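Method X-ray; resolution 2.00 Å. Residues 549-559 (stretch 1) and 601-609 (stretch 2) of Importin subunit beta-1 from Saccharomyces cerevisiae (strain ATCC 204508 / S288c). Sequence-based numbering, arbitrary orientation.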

# COMPACT_ATOMS: atom_id res chain seq x y z
N LYS A 549 -21.55 -27.19 -7.17
CA LYS A 549 -21.88 -26.12 -6.24
C LYS A 549 -22.37 -24.89 -6.98
O LYS A 549 -23.33 -24.23 -6.55
CB LYS A 549 -20.67 -25.79 -5.37
CG LYS A 549 -20.99 -24.89 -4.18
CD LYS A 549 -21.77 -25.65 -3.12
CE LYS A 549 -22.19 -24.74 -1.99
NZ LYS A 549 -22.93 -25.47 -0.92
N LEU A 550 -21.72 -24.56 -8.09
CA LEU A 550 -22.20 -23.43 -8.88
C LEU A 550 -23.66 -23.66 -9.25
O LEU A 550 -24.52 -22.79 -9.03
CB LEU A 550 -21.33 -23.24 -10.12
CG LEU A 550 -21.62 -22.03 -11.00
CD1 LEU A 550 -21.51 -20.74 -10.21
CD2 LEU A 550 -20.69 -22.00 -12.22
N GLY A 551 -23.97 -24.85 -9.76
CA GLY A 551 -25.35 -25.17 -10.08
C GLY A 551 -26.27 -24.90 -8.92
O GLY A 551 -27.32 -24.27 -9.07
N GLN A 552 -25.86 -25.32 -7.72
CA GLN A 552 -26.72 -25.16 -6.56
C GLN A 552 -27.03 -23.70 -6.32
O GLN A 552 -28.18 -23.32 -6.09
CB GLN A 552 -26.06 -25.80 -5.34
CG GLN A 552 -26.92 -25.78 -4.10
CD GLN A 552 -26.16 -26.23 -2.88
OE1 GLN A 552 -25.63 -25.41 -2.13
NE2 GLN A 552 -26.09 -27.54 -2.69
N THR A 553 -26.00 -22.84 -6.40
CA THR A 553 -26.25 -21.43 -6.12
C THR A 553 -27.19 -20.84 -7.15
O THR A 553 -27.92 -19.89 -6.86
CB THR A 553 -24.94 -20.63 -6.08
OG1 THR A 553 -24.33 -20.62 -7.37
CG2 THR A 553 -23.98 -21.21 -5.03
N MET A 554 -27.19 -21.40 -8.36
CA MET A 554 -28.03 -20.84 -9.40
C MET A 554 -29.45 -21.37 -9.33
O MET A 554 -30.29 -20.98 -10.15
CB MET A 554 -27.39 -21.12 -10.76
CG MET A 554 -26.07 -20.36 -10.93
SD MET A 554 -25.20 -20.83 -12.45
CE MET A 554 -24.90 -22.53 -12.10
N SER A 555 -29.76 -22.24 -8.36
CA SER A 555 -31.13 -22.63 -8.09
C SER A 555 -31.82 -21.69 -7.10
O SER A 555 -33.01 -21.87 -6.82
CB SER A 555 -31.18 -24.07 -7.56
OG SER A 555 -30.77 -24.15 -6.20
N VAL A 556 -31.10 -20.70 -6.58
CA VAL A 556 -31.61 -19.82 -5.53
C VAL A 556 -32.41 -18.69 -6.17
O VAL A 556 -31.89 -17.95 -7.00
CB VAL A 556 -30.46 -19.25 -4.67
CG1 VAL A 556 -30.98 -18.21 -3.67
CG2 VAL A 556 -29.74 -20.37 -3.94
N ASP A 557 -33.65 -18.54 -5.74
CA ASP A 557 -34.51 -17.47 -6.23
C ASP A 557 -34.10 -16.17 -5.54
O ASP A 557 -34.35 -15.99 -4.34
CB ASP A 557 -35.97 -17.80 -5.97
CG ASP A 557 -36.91 -16.66 -6.30
OD1 ASP A 557 -36.45 -15.65 -6.91
OD2 ASP A 557 -38.10 -16.76 -5.97
N GLU A 558 -33.50 -15.25 -6.29
CA GLU A 558 -32.94 -14.05 -5.69
C GLU A 558 -33.99 -13.03 -5.28
O GLU A 558 -33.66 -12.09 -4.55
CB GLU A 558 -31.96 -13.39 -6.66
CG GLU A 558 -30.79 -14.27 -6.99
CD GLU A 558 -29.90 -13.67 -8.06
OE1 GLU A 558 -29.19 -12.69 -7.76
OE2 GLU A 558 -29.93 -14.17 -9.20
N ASN A 559 -35.24 -13.20 -5.71
CA ASN A 559 -36.30 -12.28 -5.32
C ASN A 559 -36.84 -12.56 -3.93
O ASN A 559 -37.72 -11.82 -3.46
CB ASN A 559 -37.45 -12.34 -6.34
CG ASN A 559 -37.11 -11.63 -7.64
OD1 ASN A 559 -36.26 -10.74 -7.65
ND2 ASN A 559 -37.75 -12.03 -8.74
N LEU A 601 -23.82 -22.33 -18.24
CA LEU A 601 -23.95 -21.68 -16.95
C LEU A 601 -23.42 -20.26 -17.00
O LEU A 601 -24.06 -19.32 -16.51
CB LEU A 601 -23.22 -22.51 -15.89
CG LEU A 601 -23.76 -23.92 -15.70
CD1 LEU A 601 -22.89 -24.68 -14.69
CD2 LEU A 601 -25.23 -23.87 -15.29
N PHE A 602 -22.26 -20.06 -17.64
CA PHE A 602 -21.64 -18.75 -17.62
C PHE A 602 -22.53 -17.72 -18.32
O PHE A 602 -22.83 -16.66 -17.76
CB PHE A 602 -20.25 -18.81 -18.26
CG PHE A 602 -19.27 -19.69 -17.50
CD1 PHE A 602 -19.43 -19.92 -16.14
CD2 PHE A 602 -18.20 -20.27 -18.15
CE1 PHE A 602 -18.53 -20.72 -15.45
CE2 PHE A 602 -17.30 -21.07 -17.46
CZ PHE A 602 -17.46 -21.29 -16.10
N PHE A 603 -23.02 -18.05 -19.51
CA PHE A 603 -23.97 -17.17 -20.17
C PHE A 603 -25.17 -16.89 -19.28
O PHE A 603 -25.59 -15.73 -19.14
CB PHE A 603 -24.41 -17.76 -21.51
CG PHE A 603 -23.35 -17.69 -22.57
CD1 PHE A 603 -22.66 -16.51 -22.80
CD2 PHE A 603 -23.01 -18.81 -23.32
CE1 PHE A 603 -21.68 -16.44 -23.76
CE2 PHE A 603 -22.03 -18.74 -24.29
CZ PHE A 603 -21.36 -17.55 -24.51
N ARG A 604 -25.71 -17.92 -18.62
CA ARG A 604 -26.83 -17.67 -17.72
C ARG A 604 -26.43 -16.66 -16.66
O ARG A 604 -27.14 -15.66 -16.43
CB ARG A 604 -27.31 -18.98 -17.10
CG ARG A 604 -28.13 -19.82 -18.08
CD ARG A 604 -28.36 -21.23 -17.56
NE ARG A 604 -29.03 -21.24 -16.27
CZ ARG A 604 -29.16 -22.31 -15.50
NH1 ARG A 604 -28.67 -23.48 -15.90
NH2 ARG A 604 -29.78 -22.23 -14.33
N LEU A 605 -25.26 -16.85 -16.05
CA LEU A 605 -24.80 -15.90 -15.05
C LEU A 605 -24.66 -14.50 -15.64
O LEU A 605 -24.92 -13.50 -14.96
CB LEU A 605 -23.47 -16.37 -14.46
CG LEU A 605 -23.58 -17.59 -13.56
CD1 LEU A 605 -22.20 -18.18 -13.30
CD2 LEU A 605 -24.25 -17.23 -12.24
N LEU A 606 -24.24 -14.41 -16.90
CA LEU A 606 -24.08 -13.11 -17.53
C LEU A 606 -25.42 -12.46 -17.85
O LEU A 606 -25.51 -11.23 -17.89
CB LEU A 606 -23.24 -13.23 -18.81
CG LEU A 606 -21.74 -13.52 -18.66
CD1 LEU A 606 -21.09 -13.63 -20.03
CD2 LEU A 606 -21.03 -12.45 -17.83
N GLU A 607 -26.46 -13.26 -18.07
CA GLU A 607 -27.77 -12.70 -18.38
C GLU A 607 -28.60 -12.42 -17.13
O GLU A 607 -29.68 -11.82 -17.25
CB GLU A 607 -28.54 -13.62 -19.32
CG GLU A 607 -28.13 -13.49 -20.78
CD GLU A 607 -28.31 -12.07 -21.32
OE1 GLU A 607 -28.95 -11.24 -20.64
OE2 GLU A 607 -27.81 -11.79 -22.43
N LYS A 608 -28.13 -12.85 -15.97
CA LYS A 608 -28.81 -12.54 -14.72
C LYS A 608 -28.96 -11.04 -14.54
O LYS A 608 -28.13 -10.25 -14.99
CB LYS A 608 -28.02 -13.10 -13.54
CG LYS A 608 -28.55 -14.40 -12.98
CD LYS A 608 -27.68 -14.92 -11.86
CE LYS A 608 -27.28 -13.85 -10.83
NZ LYS A 608 -26.48 -14.42 -9.72
N LYS A 609 -30.03 -10.65 -13.84
CA LYS A 609 -30.10 -9.29 -13.33
C LYS A 609 -29.03 -9.09 -12.27
O LYS A 609 -28.69 -10.01 -11.51
CB LYS A 609 -31.48 -8.99 -12.75
CG LYS A 609 -31.59 -7.58 -12.18
CD LYS A 609 -32.99 -7.22 -11.72
CE LYS A 609 -33.00 -5.80 -11.15
NZ LYS A 609 -32.59 -4.78 -12.16

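The contact is made mainly by side chains: no hydrogen bond crosses it, and 371 Å² is buried, both sides summed. Helices 549-553 and 601-607 run in similar directions, 32° apart, with axes no closer than 11.6 Å, a gap filled by leucine, methionine and phenylalanine side chains.

M554 has the largest area covered by the other stretch, 91 Å². Its CA-to-CB bond points toward stretch 2, and chi1 m (-66°) with chi2 t (173°) extends the chain before chi3 m (-63°) bends the methyl aside. M554 SD then lies 3.7 Å from L605 CD2, while M554 CE reaches L601 CD2 at 3.5 Å. An unbranched thioether suits this place, since it can pass between two leucines and touch both.

L550, one turn earlier and buried, also points toward stretch 2. In its t/p rotamer (chi1 -175°, chi2 58°), L550 CD2 lies 4.1 Å from F602 CE1, 4.3 Å from L601 CD1 and 4.2 Å from L605 CD1, while L550 CD1 adds a contact with L605 CD1 at 4.1 Å. Opposite them, L601 (-61°, 176°) and L605 (-71°, 166°) share the m/t rotamer common for leucine in helices. L601 points toward stretch 1; L605 starts sideways, but its end comes nearer. F602 starts away, yet chi1 m (-64°) brings its ring atom CE1 within reach of L550.

Beyond the apolar cluster, charge takes over. E558 and K608 both point toward the opposite stretch, and a salt bridge joins E558 OE2 to K608 NZ at 3.5 Å. E558 extends through m/t (-62°, 174°) and turns its carboxylate at chi3 (72°), while K608, with chi1 off-well (-101°), bends at chi3 p (46°). This pose sets K608 CE closer still to E558 OE2, at 3.1 Å, so the carboxylate meets the flank of the lysine's end.

R604 is exposed and contributes less: its NH2 stands 4.4 Å from M554 O, too far for a hydrogen bond.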